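Local coordinates for allantoicase (Saccharomyces cerevisiae, PDB 1O59), which hydrolyses allantoate to (S)-ureidoglycolate and urea, a step that lets yeast use purines as secondary nitrogen sources, at residues 139-144 and 176-181; 82-87 and 118-123. One frame throughout, in Å; residues are numbered along the deposited sequence.

Interaction 1. Residues 139-144 and 176-181; sequences IVEDDS and HIKLKM
Lys178 reaches out from strand 176-182 to the 139-144 loop and grips Glu141 twice, so that one ammonium holds both the backbone and the side chain of that residue. Lys178 NZ donates to the carbonyl Glu141 O at 2.9 Å. The same Lys178 NZ forms a salt bridge to Glu141 OE2 at 2.8 Å, meeting the carboxylate from above its plane, 54° out of it. Bends in both chains bring the groups together: Lys178 turns at its third torsion, and Glu141, its CG anti to the backbone N, folds at chi2 (-79°) to bring OE2 back over the strand. Tyr93 OH also bonds Glu141 OE2, while Glu128 OE1 bridges Lys178 NZ and Trp146 offers it a cation-pi contact; this buried lysine is thus probably kept charged.

The apolar packing lies at the other end, where Ile139 sets CG1 over one face of the His176 imidazole. Ile139 CG1 is 3.9 Å from the centroid of the His176 ring and 22° off the normal, a CH-pi contact displaced toward the rim beside NE2. Water 1 sits 3.1 Å from His176 NE2 and receives a weak bond from Ile139 N.

The looser side faces Lys180. Lys180 NZ stays 4.7 Å from Glu141 OE2 and donates to water 2, which gives that carboxylate oxygen a weak bond; the firmer partner of Lys180 is Glu128. A type I turn runs from Val140 to Asp143.

In the beta-sandwich of this allantoicase repeat, the loop joining strands 124-130 and 147-154 lies over one face of an antiparallel sheet at its central strand 176-182, which runs between 94-99 and 124-130, while Ile177 and Leu179 pack against strand 186-196 on the other face.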
loop_
_atom_site.group_PDB
_atom_site.type_symbol
_atom_site.label_atom_id
_atom_site.label_comp_id
_atom_site.label_asym_id
_atom_site.label_seq_id
_atom_site.Cartn_x
_atom_site.Cartn_y
_atom_site.Cartn_z
ATOM N N ILE A 139 -0.682 -16.503 -15.559
ATOM C CA ILE A 139 -0.540 -15.583 -16.696
ATOM C C ILE A 139 0.869 -15.623 -17.286
ATOM O O ILE A 139 1.871 -15.691 -16.540
ATOM C CB ILE A 139 -0.906 -14.100 -16.285
ATOM C CG1 ILE A 139 -2.403 -13.945 -15.940
ATOM C CG2 ILE A 139 -0.530 -13.111 -17.374
ATOM C CD1 ILE A 139 -3.334 -14.227 -17.060
ATOM N N VAL A 140 0.916 -15.576 -18.624
ATOM C CA VAL A 140 2.171 -15.581 -19.367
ATOM C C VAL A 140 2.515 -14.199 -19.945
ATOM O O VAL A 140 1.658 -13.334 -20.135
ATOM C CB VAL A 140 2.183 -16.643 -20.494
ATOM C CG1 VAL A 140 1.904 -18.013 -19.919
ATOM C CG2 VAL A 140 1.177 -16.314 -21.618
ATOM N N GLU A 141 3.801 -14.032 -20.230
ATOM C CA GLU A 141 4.348 -12.776 -20.729
ATOM C C GLU A 141 3.710 -12.292 -22.049
ATOM O O GLU A 141 3.503 -11.097 -22.217
ATOM C CB GLU A 141 5.857 -12.932 -20.887
ATOM C CG GLU A 141 6.619 -11.648 -21.095
ATOM C CD GLU A 141 6.548 -11.112 -22.507
ATOM O OE1 GLU A 141 6.484 -11.910 -23.508
ATOM O OE2 GLU A 141 6.551 -9.857 -22.581
ATOM N N ASP A 142 3.402 -13.202 -22.973
ATOM C CA ASP A 142 2.971 -12.793 -24.315
ATOM C C ASP A 142 1.452 -12.830 -24.517
ATOM O O ASP A 142 0.968 -12.936 -25.624
ATOM C CB ASP A 142 3.689 -13.611 -25.390
ATOM C CG ASP A 142 3.209 -15.055 -25.456
ATOM O OD1 ASP A 142 2.534 -15.505 -24.497
ATOM O OD2 ASP A 142 3.470 -15.810 -26.436
ATOM N N ASP A 143 0.722 -12.688 -23.421
ATOM C CA ASP A 143 -0.751 -12.675 -23.389
ATOM C C ASP A 143 -1.249 -11.439 -24.140
ATOM O O ASP A 143 -0.738 -10.329 -23.958
ATOM C CB ASP A 143 -1.155 -12.633 -21.914
ATOM C CG ASP A 143 -2.620 -12.796 -21.672
ATOM O OD1 ASP A 143 -3.447 -12.007 -22.168
ATOM O OD2 ASP A 143 -3.021 -13.668 -20.888
ATOM N N SER A 144 -2.244 -11.622 -24.984
ATOM C CA SER A 144 -2.671 -10.544 -25.827
ATOM C C SER A 144 -3.301 -9.409 -25.063
ATOM O O SER A 144 -3.502 -8.334 -25.608
ATOM C CB SER A 144 -3.639 -11.064 -26.868
ATOM O OG SER A 144 -4.716 -11.758 -26.267
ATOM N N HIS A 176 -3.324 -7.539 -12.927
ATOM C CA HIS A 176 -1.954 -8.024 -13.046
ATOM C C HIS A 176 -1.060 -6.927 -13.664
ATOM O O HIS A 176 -1.499 -6.180 -14.520
ATOM C CB HIS A 176 -1.898 -9.224 -13.989
ATOM C CG HIS A 176 -2.475 -10.482 -13.425
ATOM N ND1 HIS A 176 -3.832 -10.685 -13.296
ATOM C CD2 HIS A 176 -1.877 -11.620 -12.998
ATOM C CE1 HIS A 176 -4.044 -11.888 -12.796
ATOM N NE2 HIS A 176 -2.874 -12.477 -12.608
ATOM N N ILE A 177 0.204 -6.894 -13.246
ATOM C CA ILE A 177 1.183 -5.919 -13.715
ATOM C C ILE A 177 2.382 -6.640 -14.299
ATOM O O ILE A 177 2.803 -7.663 -13.772
ATOM C CB ILE A 177 1.635 -5.008 -12.512
ATOM C CG1 ILE A 177 0.420 -4.228 -11.949
ATOM C CG2 ILE A 177 2.803 -4.077 -12.914
ATOM C CD1 ILE A 177 -0.312 -3.429 -12.964
ATOM N N LYS A 178 2.907 -6.088 -15.389
ATOM C CA LYS A 178 4.163 -6.535 -15.997
ATOM C C LYS A 178 5.175 -5.404 -15.940
ATOM O O LYS A 178 4.964 -4.305 -16.478
ATOM C CB LYS A 178 3.984 -6.967 -17.464
ATOM C CG LYS A 178 5.075 -7.931 -17.953
ATOM C CD LYS A 178 5.313 -7.921 -19.449
ATOM C CE LYS A 178 4.101 -8.297 -20.236
ATOM N NZ LYS A 178 4.367 -8.425 -21.679
ATOM N N LEU A 179 6.288 -5.691 -15.289
ATOM C CA LEU A 179 7.414 -4.778 -15.253
ATOM C C LEU A 179 8.428 -5.245 -16.275
ATOM O O LEU A 179 8.806 -6.405 -16.295
ATOM C CB LEU A 179 8.009 -4.778 -13.847
ATOM C CG LEU A 179 9.362 -4.104 -13.625
ATOM C CD1 LEU A 179 9.275 -2.614 -13.792
ATOM C CD2 LEU A 179 9.820 -4.497 -12.215
ATOM N N LYS A 180 8.844 -4.335 -17.140
ATOM C CA LYS A 180 9.858 -4.624 -18.145
ATOM C C LYS A 180 11.104 -3.791 -17.832
ATOM O O LYS A 180 11.010 -2.596 -17.614
ATOM C CB LYS A 180 9.348 -4.256 -19.543
ATOM C CG LYS A 180 8.097 -4.975 -20.043
ATOM C CD LYS A 180 7.994 -4.768 -21.577
ATOM C CE LYS A 180 6.918 -5.649 -22.236
ATOM N NZ LYS A 180 6.640 -5.281 -23.691
HETATM N N MSE A 181 12.262 -4.439 -17.816
HETATM C CA MSE A 181 13.577 -3.800 -17.654
HETATM C C MSE A 181 14.413 -4.049 -18.918
HETATM O O MSE A 181 14.639 -5.210 -19.313
HETATM C CB MSE A 181 14.264 -4.432 -16.429
HETATM C CG MSE A 181 15.781 -4.236 -16.310
HETATM SE SE MSE A 181 16.427 -4.668 -14.493
HETATM C CE MSE A 181 16.019 -6.421 -14.470
HETATM O O HOH W 1 -1.623 -15.344 -12.528
HETATM O O HOH W 2 4.952 -7.385 -24.423
#

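Interaction 2. Residues 82-87 and 118-123; sequences GWETRR and NGNHAP
Asn120 ND2 meets Glu84 OE2 at 3.0 Å in the beta-sandwich of the first allantoicase repeat, of the galactose-binding-domain-like clan, where short strand 83-84 faces the loop between strands 105-113 and 124-130. The two side chains cross at about a right angle, and their carboxylate and amide planes stand 80° apart. The single hydrogen bond therefore uses the flat groups differently: Glu84 OE2 lies near the plane of the Asn120 amide, whereas ND2 comes to the oxygen from well above the carboxylate plane, 65° out of it. With an N-H...O angle of 136° the bond is clearly bent. Glu84 spans the gap between backbones, 8.8 Å from Glu84 CA to Asn120 CA, because CG is anti to the backbone N and the chain stays extended beyond it. Shortening Glu84 to an alanine would probably leave the Asn120 amide without this acceptor and free to turn, since the carboxylate supplies the whole side-chain contact between the two segments. Backbone bonds place Glu84 beside Phe54 and Ala55. Farther along the loop, His121 ND1 donates to Ala122 O at 3.1 Å, approaching from above the carbonyl plane.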
loop_
_atom_site.group_PDB
_atom_site.type_symbol
_atom_site.label_atom_id
_atom_site.label_comp_id
_atom_site.label_asym_id
_atom_site.label_seq_id
_atom_site.Cartn_x
_atom_site.Cartn_y
_atom_site.Cartn_z
ATOM N N GLY A 82 16.868 -7.176 -3.695
ATOM C CA GLY A 82 16.359 -6.774 -4.985
ATOM C C GLY A 82 16.242 -7.855 -6.012
ATOM O O GLY A 82 16.547 -9.025 -5.768
ATOM N N TRP A 83 15.789 -7.448 -7.176
ATOM C CA TRP A 83 15.731 -8.312 -8.339
ATOM C C TRP A 83 16.922 -7.976 -9.221
ATOM O O TRP A 83 17.112 -6.806 -9.565
ATOM C CB TRP A 83 14.445 -8.039 -9.107
ATOM C CG TRP A 83 14.300 -8.809 -10.375
ATOM C CD1 TRP A 83 14.621 -10.109 -10.574
ATOM C CD2 TRP A 83 13.782 -8.328 -11.602
ATOM N NE1 TRP A 83 14.335 -10.480 -11.857
ATOM C CE2 TRP A 83 13.805 -9.404 -12.518
ATOM C CE3 TRP A 83 13.279 -7.082 -12.034
ATOM C CZ2 TRP A 83 13.338 -9.284 -13.860
ATOM C CZ3 TRP A 83 12.808 -6.957 -13.371
ATOM C CH2 TRP A 83 12.852 -8.056 -14.263
ATOM N N GLU A 84 17.744 -8.965 -9.538
ATOM C CA GLU A 84 18.827 -8.740 -10.450
ATOM C C GLU A 84 19.046 -9.932 -11.377
ATOM O O GLU A 84 19.107 -11.088 -10.927
ATOM C CB GLU A 84 20.137 -8.394 -9.715
ATOM C CG GLU A 84 21.259 -8.026 -10.682
ATOM C CD GLU A 84 22.622 -7.943 -10.042
ATOM O OE1 GLU A 84 22.713 -8.127 -8.804
ATOM O OE2 GLU A 84 23.605 -7.667 -10.789
ATOM N N THR A 85 19.166 -9.634 -12.673
ATOM C CA THR A 85 19.234 -10.663 -13.704
ATOM C C THR A 85 20.617 -10.829 -14.250
ATOM O O THR A 85 21.489 -10.015 -14.015
ATOM C CB THR A 85 18.279 -10.330 -14.865
ATOM O OG1 THR A 85 18.566 -9.029 -15.427
ATOM C CG2 THR A 85 16.807 -10.288 -14.322
ATOM N N ARG A 86 20.820 -11.922 -14.963
ATOM C CA ARG A 86 22.111 -12.192 -15.579
ATOM C C ARG A 86 22.424 -11.126 -16.626
ATOM O O ARG A 86 21.535 -10.411 -17.103
ATOM C CB ARG A 86 22.132 -13.586 -16.211
ATOM C CG ARG A 86 20.963 -13.879 -17.154
ATOM C CD ARG A 86 21.082 -13.390 -18.592
ATOM N NE ARG A 86 19.750 -13.419 -19.169
ATOM C CZ ARG A 86 18.800 -12.541 -18.902
ATOM N NH1 ARG A 86 19.027 -11.483 -18.124
ATOM N NH2 ARG A 86 17.607 -12.719 -19.425
ATOM N N ARG A 87 23.689 -11.035 -16.982
ATOM C CA ARG A 87 24.115 -10.082 -17.974
ATOM C C ARG A 87 23.830 -10.545 -19.407
ATOM O O ARG A 87 23.632 -11.737 -19.698
ATOM C CB ARG A 87 25.620 -9.860 -17.871
ATOM C CG ARG A 87 26.139 -9.353 -16.549
ATOM C CD ARG A 87 27.568 -8.735 -16.718
ATOM N NE ARG A 87 28.186 -8.333 -15.450
ATOM C CZ ARG A 87 29.364 -7.752 -15.355
ATOM N NH1 ARG A 87 30.054 -7.443 -16.454
ATOM N NH2 ARG A 87 29.846 -7.477 -14.154
ATOM N N ASN A 118 24.491 0.457 -8.373
ATOM C CA ASN A 118 25.210 1.667 -8.733
ATOM C C ASN A 118 25.933 1.439 -10.050
ATOM O O ASN A 118 27.125 1.394 -10.090
ATOM C CB ASN A 118 26.183 2.099 -7.608
ATOM C CG ASN A 118 26.444 3.611 -7.605
ATOM O OD1 ASN A 118 25.511 4.419 -7.612
ATOM N ND2 ASN A 118 27.717 4.001 -7.573
ATOM N N GLY A 119 25.177 1.289 -11.123
ATOM C CA GLY A 119 25.725 1.182 -12.477
ATOM C C GLY A 119 25.082 0.016 -13.202
ATOM O O GLY A 119 24.818 0.091 -14.409
ATOM N N ASN A 120 24.823 -1.062 -12.454
ATOM C CA ASN A 120 24.130 -2.221 -12.981
ATOM C C ASN A 120 22.607 -2.098 -12.750
ATOM O O ASN A 120 21.871 -3.077 -12.884
ATOM C CB ASN A 120 24.694 -3.513 -12.375
ATOM C CG ASN A 120 24.545 -3.574 -10.855
ATOM O OD1 ASN A 120 24.535 -2.540 -10.182
ATOM N ND2 ASN A 120 24.430 -4.792 -10.308
ATOM N N HIS A 121 22.153 -0.889 -12.397
ATOM C CA HIS A 121 20.741 -0.593 -12.264
ATOM C C HIS A 121 20.046 -0.779 -13.606
ATOM O O HIS A 121 20.677 -0.672 -14.642
ATOM C CB HIS A 121 20.550 0.844 -11.810
ATOM C CG HIS A 121 21.175 1.853 -12.725
ATOM N ND1 HIS A 121 20.464 2.496 -13.713
ATOM C CD2 HIS A 121 22.453 2.282 -12.839
ATOM C CE1 HIS A 121 21.275 3.295 -14.380
ATOM N NE2 HIS A 121 22.490 3.177 -13.876
ATOM N N ALA A 122 18.751 -1.116 -13.566
ATOM C CA ALA A 122 17.883 -1.058 -14.754
ATOM C C ALA A 122 18.072 0.280 -15.495
ATOM O O ALA A 122 17.852 1.331 -14.877
ATOM C CB ALA A 122 16.444 -1.165 -14.326
ATOM N N PRO A 123 18.480 0.258 -16.774
ATOM C CA PRO A 123 18.625 1.489 -17.552
ATOM C C PRO A 123 17.308 2.121 -17.940
ATOM O O PRO A 123 17.217 3.344 -18.022
ATOM C CB PRO A 123 19.357 1.032 -18.825
ATOM C CG PRO A 123 19.785 -0.338 -18.564
ATOM C CD PRO A 123 18.872 -0.928 -17.562
#

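Both interactions belong to the same allantoicase repeat, and their centres are 19 Å apart. Interaction 1 is the more buried and larger, covering 187 Å² against 67 Å², and it combines a salt bridge with apolar packing over a strand in the middle of its sheet. Interaction 2 is partly buried and rests on one amide-to-carboxylate hydrogen bond between a short strand and a loop. The strand of interaction 1 connects them: the selenomethionine Met181, near the end of strand 176-182, packs its SE 3.5 Å from Ala122 CB and its CE 3.4 Å from Trp83 CZ3, so apolar contacts on the sheet's inner face join the segments, not the polar pairs.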